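Local coordinates for protein hemoglobin subunit beta (Mustelus griseus, PDB 1GCV) that carries oxygen from the gills to the peripheral tissues, binding it at a heme iron within a tetramer of two alpha and two beta chains, at residues 8-13 / 118-123; 22-27 / 98-103. One frame throughout, in Å; residues are numbered along the deposited sequence.

Contact 1 (8-13 / 118-123); sequences RDEISK and GIWDKF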
# COMPACT_ATOMS: atom_id res chain seq x y z
N ARG B 8 17.01 -21.34 -2.27
CA ARG B 8 17.71 -21.65 -1.03
C ARG B 8 19.19 -21.35 -1.21
O ARG B 8 19.83 -20.72 -0.37
CB ARG B 8 17.56 -23.14 -0.69
CG ARG B 8 16.16 -23.60 -0.41
CD ARG B 8 16.20 -25.07 -0.05
NE ARG B 8 14.86 -25.63 0.14
CZ ARG B 8 14.21 -25.62 1.29
NH1 ARG B 8 12.99 -26.15 1.38
NH2 ARG B 8 14.76 -25.07 2.36
N ASP B 9 19.74 -21.82 -2.33
CA ASP B 9 21.15 -21.62 -2.64
C ASP B 9 21.55 -20.15 -2.77
O ASP B 9 22.57 -19.73 -2.24
CB ASP B 9 21.52 -22.37 -3.93
CG ASP B 9 21.58 -23.88 -3.73
OD1 ASP B 9 21.73 -24.61 -4.73
OD2 ASP B 9 21.49 -24.34 -2.57
N GLU B 10 20.74 -19.38 -3.48
CA GLU B 10 21.02 -17.96 -3.66
C GLU B 10 21.10 -17.26 -2.32
O GLU B 10 22.02 -16.48 -2.06
CB GLU B 10 19.95 -17.31 -4.53
CG GLU B 10 19.89 -15.79 -4.41
CD GLU B 10 21.10 -15.10 -5.03
OE1 GLU B 10 21.43 -13.97 -4.61
OE2 GLU B 10 21.72 -15.69 -5.94
N ILE B 11 20.12 -17.53 -1.46
CA ILE B 11 20.07 -16.90 -0.15
C ILE B 11 21.18 -17.38 0.79
O ILE B 11 21.90 -16.57 1.38
CB ILE B 11 18.69 -17.13 0.51
CG1 ILE B 11 17.65 -16.22 -0.14
CG2 ILE B 11 18.76 -16.85 2.01
CD1 ILE B 11 16.32 -16.87 -0.38
N SER B 12 21.32 -18.70 0.92
CA SER B 12 22.33 -19.27 1.80
C SER B 12 23.75 -18.91 1.36
O SER B 12 24.60 -18.60 2.19
CB SER B 12 22.18 -20.79 1.85
OG SER B 12 22.97 -21.40 0.85
N LYS B 13 24.00 -18.96 0.05
CA LYS B 13 25.32 -18.63 -0.47
C LYS B 13 25.70 -17.17 -0.23
O LYS B 13 26.83 -16.87 0.14
CB LYS B 13 25.40 -18.94 -1.96
CG LYS B 13 26.35 -20.08 -2.31
CD LYS B 13 25.80 -21.43 -1.87
CE LYS B 13 26.27 -21.82 -0.47
NZ LYS B 13 25.34 -22.78 0.21
N GLY B 118 13.85 -10.95 -7.50
CA GLY B 118 12.63 -11.65 -7.16
C GLY B 118 12.81 -12.64 -6.02
O GLY B 118 11.91 -12.79 -5.19
N ILE B 119 13.96 -13.31 -5.97
CA ILE B 119 14.23 -14.28 -4.91
C ILE B 119 14.35 -13.57 -3.55
O ILE B 119 13.81 -14.02 -2.55
CB ILE B 119 15.53 -15.06 -5.19
CG1 ILE B 119 15.37 -15.88 -6.47
CG2 ILE B 119 15.85 -15.98 -4.02
CD1 ILE B 119 16.64 -16.56 -6.93
N TRP B 120 15.07 -12.45 -3.54
CA TRP B 120 15.26 -11.67 -2.32
C TRP B 120 13.96 -11.02 -1.87
O TRP B 120 13.67 -10.95 -0.68
CB TRP B 120 16.33 -10.62 -2.56
CG TRP B 120 17.68 -11.23 -2.53
CD1 TRP B 120 18.44 -11.62 -3.60
CD2 TRP B 120 18.40 -11.61 -1.36
NE1 TRP B 120 19.59 -12.22 -3.16
CE2 TRP B 120 19.60 -12.23 -1.79
CE3 TRP B 120 18.16 -11.50 0.02
CZ2 TRP B 120 20.55 -12.72 -0.90
CZ3 TRP B 120 19.11 -11.99 0.91
CH2 TRP B 120 20.29 -12.60 0.44
N ASP B 121 13.18 -10.55 -2.83
CA ASP B 121 11.90 -9.92 -2.52
C ASP B 121 11.03 -10.95 -1.81
O ASP B 121 10.37 -10.66 -0.82
CB ASP B 121 11.22 -9.48 -3.82
CG ASP B 121 9.93 -8.73 -3.57
OD1 ASP B 121 8.85 -9.34 -3.72
OD2 ASP B 121 9.98 -7.53 -3.24
N LYS B 122 11.05 -12.17 -2.35
CA LYS B 122 10.29 -13.28 -1.80
C LYS B 122 10.77 -13.60 -0.40
O LYS B 122 9.96 -13.80 0.51
CB LYS B 122 10.45 -14.50 -2.70
CG LYS B 122 9.63 -15.69 -2.27
CD LYS B 122 10.02 -16.91 -3.08
CE LYS B 122 8.87 -17.90 -3.16
NZ LYS B 122 9.37 -19.29 -3.26
N PHE B 123 12.08 -13.65 -0.22
CA PHE B 123 12.64 -13.95 1.08
C PHE B 123 12.27 -12.89 2.11
O PHE B 123 11.87 -13.23 3.22
CB PHE B 123 14.16 -14.07 1.01
CG PHE B 123 14.81 -14.42 2.32
CD1 PHE B 123 14.53 -15.63 2.94
CD2 PHE B 123 15.68 -13.53 2.95
CE1 PHE B 123 15.11 -15.96 4.17
CE2 PHE B 123 16.26 -13.84 4.17
CZ PHE B 123 15.97 -15.06 4.79
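Ile11 lies over one face of the Phe123 ring: its CG2 methyl stands 4.3 Å from the ring centroid and 8° off the ring normal, a CH-pi contact over the centre. The indole of Trp120 is met at its edge, where NE1 donates a hydrogen bond to Glu10 OE1 at 2.9 Å, with an N-H...O angle of 157°. The acceptor lies near the indole plane, and the proton arrives on the anti side of a carboxylate turned nearly perpendicular to the ring. In Glu10, CG is anti to the backbone N, and the bend at chi2 sets CD near the indole edge, 3.8 Å from Trp120 NE1. The same OE1 forms a salt bridge with Arg108, so a single oxygen serves two donors. An alanine in place of Glu10 would probably leave the Trp120 N-H and the Arg108 charge without this acceptor.

These groups join helices 5-17 and 114-132, the A and H helices of the globin fold, whose short segments approach to 10.1 Å and cross at -79°. Between them Ile11 CD1 touches both Ile119 CG2 and Phe123 CB, each at 3.8 Å, while Ile119 CG2 also lies 4.1 Å from Glu10 CG. Val65 of helix 50-66 and Met68 touch both Ile11 and Phe123, and Leu104 of helix 93-108 packs on Trp120.

Contact 2 (22-27 / 98-103); sequences TVVTQA and DCIIVE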
# COMPACT_ATOMS: atom_id res chain seq x y z
N THR B 22 27.98 -5.39 6.67
CA THR B 22 28.23 -4.10 6.05
C THR B 22 27.03 -3.69 5.21
O THR B 22 26.62 -2.53 5.23
CB THR B 22 29.48 -4.13 5.16
OG1 THR B 22 30.64 -4.22 5.99
CG2 THR B 22 29.58 -2.87 4.32
N VAL B 23 26.48 -4.65 4.48
CA VAL B 23 25.33 -4.38 3.64
C VAL B 23 24.18 -3.86 4.50
O VAL B 23 23.56 -2.84 4.18
CB VAL B 23 24.87 -5.64 2.89
CG1 VAL B 23 23.54 -5.39 2.20
CG2 VAL B 23 25.92 -6.04 1.86
N VAL B 24 23.91 -4.55 5.60
CA VAL B 24 22.83 -4.14 6.48
C VAL B 24 23.13 -2.82 7.19
O VAL B 24 22.22 -2.04 7.46
CB VAL B 24 22.49 -5.25 7.51
CG1 VAL B 24 21.48 -4.74 8.53
CG2 VAL B 24 21.92 -6.47 6.78
N THR B 25 24.40 -2.56 7.48
CA THR B 25 24.78 -1.31 8.15
C THR B 25 24.44 -0.14 7.24
O THR B 25 23.87 0.86 7.68
CB THR B 25 26.30 -1.24 8.44
OG1 THR B 25 26.65 -2.24 9.41
CG2 THR B 25 26.67 0.13 8.98
N GLN B 26 24.79 -0.28 5.97
CA GLN B 26 24.52 0.76 4.99
C GLN B 26 23.03 0.87 4.67
O GLN B 26 22.54 1.94 4.33
CB GLN B 26 25.32 0.48 3.71
CG GLN B 26 26.79 0.89 3.84
CD GLN B 26 27.70 0.14 2.89
OE1 GLN B 26 28.84 -0.16 3.22
NE2 GLN B 26 27.19 -0.16 1.70
N ALA B 27 22.32 -0.24 4.81
CA ALA B 27 20.88 -0.26 4.55
C ALA B 27 20.15 0.50 5.63
O ALA B 27 19.16 1.18 5.35
CB ALA B 27 20.38 -1.70 4.48
N ASP B 98 13.63 -3.22 2.04
CA ASP B 98 13.68 -2.58 0.72
C ASP B 98 15.04 -1.91 0.55
O ASP B 98 15.59 -1.88 -0.54
CB ASP B 98 12.60 -1.50 0.59
CG ASP B 98 11.26 -2.06 0.17
OD1 ASP B 98 11.19 -3.27 -0.14
OD2 ASP B 98 10.27 -1.29 0.16
N CYS B 99 15.57 -1.35 1.63
CA CYS B 99 16.87 -0.69 1.57
C CYS B 99 17.99 -1.70 1.43
O CYS B 99 19.01 -1.41 0.81
CB CYS B 99 17.09 0.19 2.80
SG CYS B 99 16.28 1.79 2.64
N ILE B 100 17.79 -2.89 2.01
CA ILE B 100 18.78 -3.96 1.90
C ILE B 100 18.83 -4.42 0.44
O ILE B 100 19.90 -4.74 -0.08
CB ILE B 100 18.41 -5.17 2.81
CG1 ILE B 100 18.59 -4.79 4.28
CG2 ILE B 100 19.31 -6.37 2.46
CD1 ILE B 100 18.11 -5.85 5.25
N ILE B 101 17.68 -4.45 -0.23
CA ILE B 101 17.65 -4.85 -1.62
C ILE B 101 18.39 -3.80 -2.47
O ILE B 101 19.09 -4.16 -3.43
CB ILE B 101 16.20 -5.04 -2.12
CG1 ILE B 101 15.74 -6.47 -1.81
CG2 ILE B 101 16.10 -4.79 -3.63
CD1 ILE B 101 14.25 -6.64 -1.73
N VAL B 102 18.26 -2.52 -2.12
CA VAL B 102 18.96 -1.48 -2.87
C VAL B 102 20.47 -1.63 -2.69
O VAL B 102 21.24 -1.43 -3.64
CB VAL B 102 18.53 -0.07 -2.40
CG1 VAL B 102 19.52 0.97 -2.90
CG2 VAL B 102 17.14 0.25 -2.91
N GLU B 103 20.90 -1.96 -1.48
CA GLU B 103 22.32 -2.16 -1.19
C GLU B 103 22.84 -3.42 -1.88
O GLU B 103 23.98 -3.44 -2.34
CB GLU B 103 22.57 -2.28 0.33
CG GLU B 103 22.39 -0.99 1.12
CD GLU B 103 23.29 0.13 0.64
OE1 GLU B 103 22.94 1.30 0.86
OE2 GLU B 103 24.34 -0.17 0.05
O HOH W 1 23.82 3.53 2.24
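Ala27 and Ile100 meet where the two helices come close, their CA atoms 5.0 Å apart. The small methyl of Ala27 fits against the other backbone, its CB 3.6 Å from Ile100 CG1 and 3.8 Å from Ile100 N. Beside it, Cys99 CB packs 3.4 Å from Ala27 O. The segment axes approach to 8.5 Å at a crossing angle of 121°, consistent with the small Ala27 at this point.

The larger bump comes from Glu103, whose aliphatic part fills the hollow between Val23, Gln26 and Ala27. Its CB packs against Val23 CG1 at 3.8 Å, the two side chains running past one another in opposite senses, and its CG lies over Val23 O and Ala27 N. A bend at chi2 (-58°) puts CD against Gln26 CB. The carboxylate then stands almost at a right angle to the amide of Gln26, whose NE2 donates a long hydrogen bond of 3.3 Å to Glu103 OE2 from above the carboxylate plane. A water donates to both Gln26 O and Glu103 OE1, and OE1 also forms a salt bridge with Arg30 of helix 20-34, which probably offsets the charge of this buried side chain.

On the heme-facing side, Val24 CG2 and Ile100 CD1 touch at 4.2 Å. This is the B/G helix pair of the globin fold, 20-34 against 93-108: Ala54 and Val58 of helix 50-66 cover Val24, and Phe124 of helix 114-132 packs on Ile100.

In the fold
The centres of contacts 1 and 2 are about 15 Å apart, and contact 2 is nested along the chain inside the loop that contact 1 closes. Their first segments belong to the successive helices 5-17 and 20-34, their second segments to the successive helices 93-108 and 114-132. Both thus tie early helices of one globin fold to late ones. The two meet directly where Ile101 CD1 packs 4.1 Å from Asp121 CA and Ile101 CG1 lies near Trp120 CB. Contact 2 is nearer the heme, with the Ile100 side chain about 6 Å from it, against about 9 Å for that of Phe123 in contact 1.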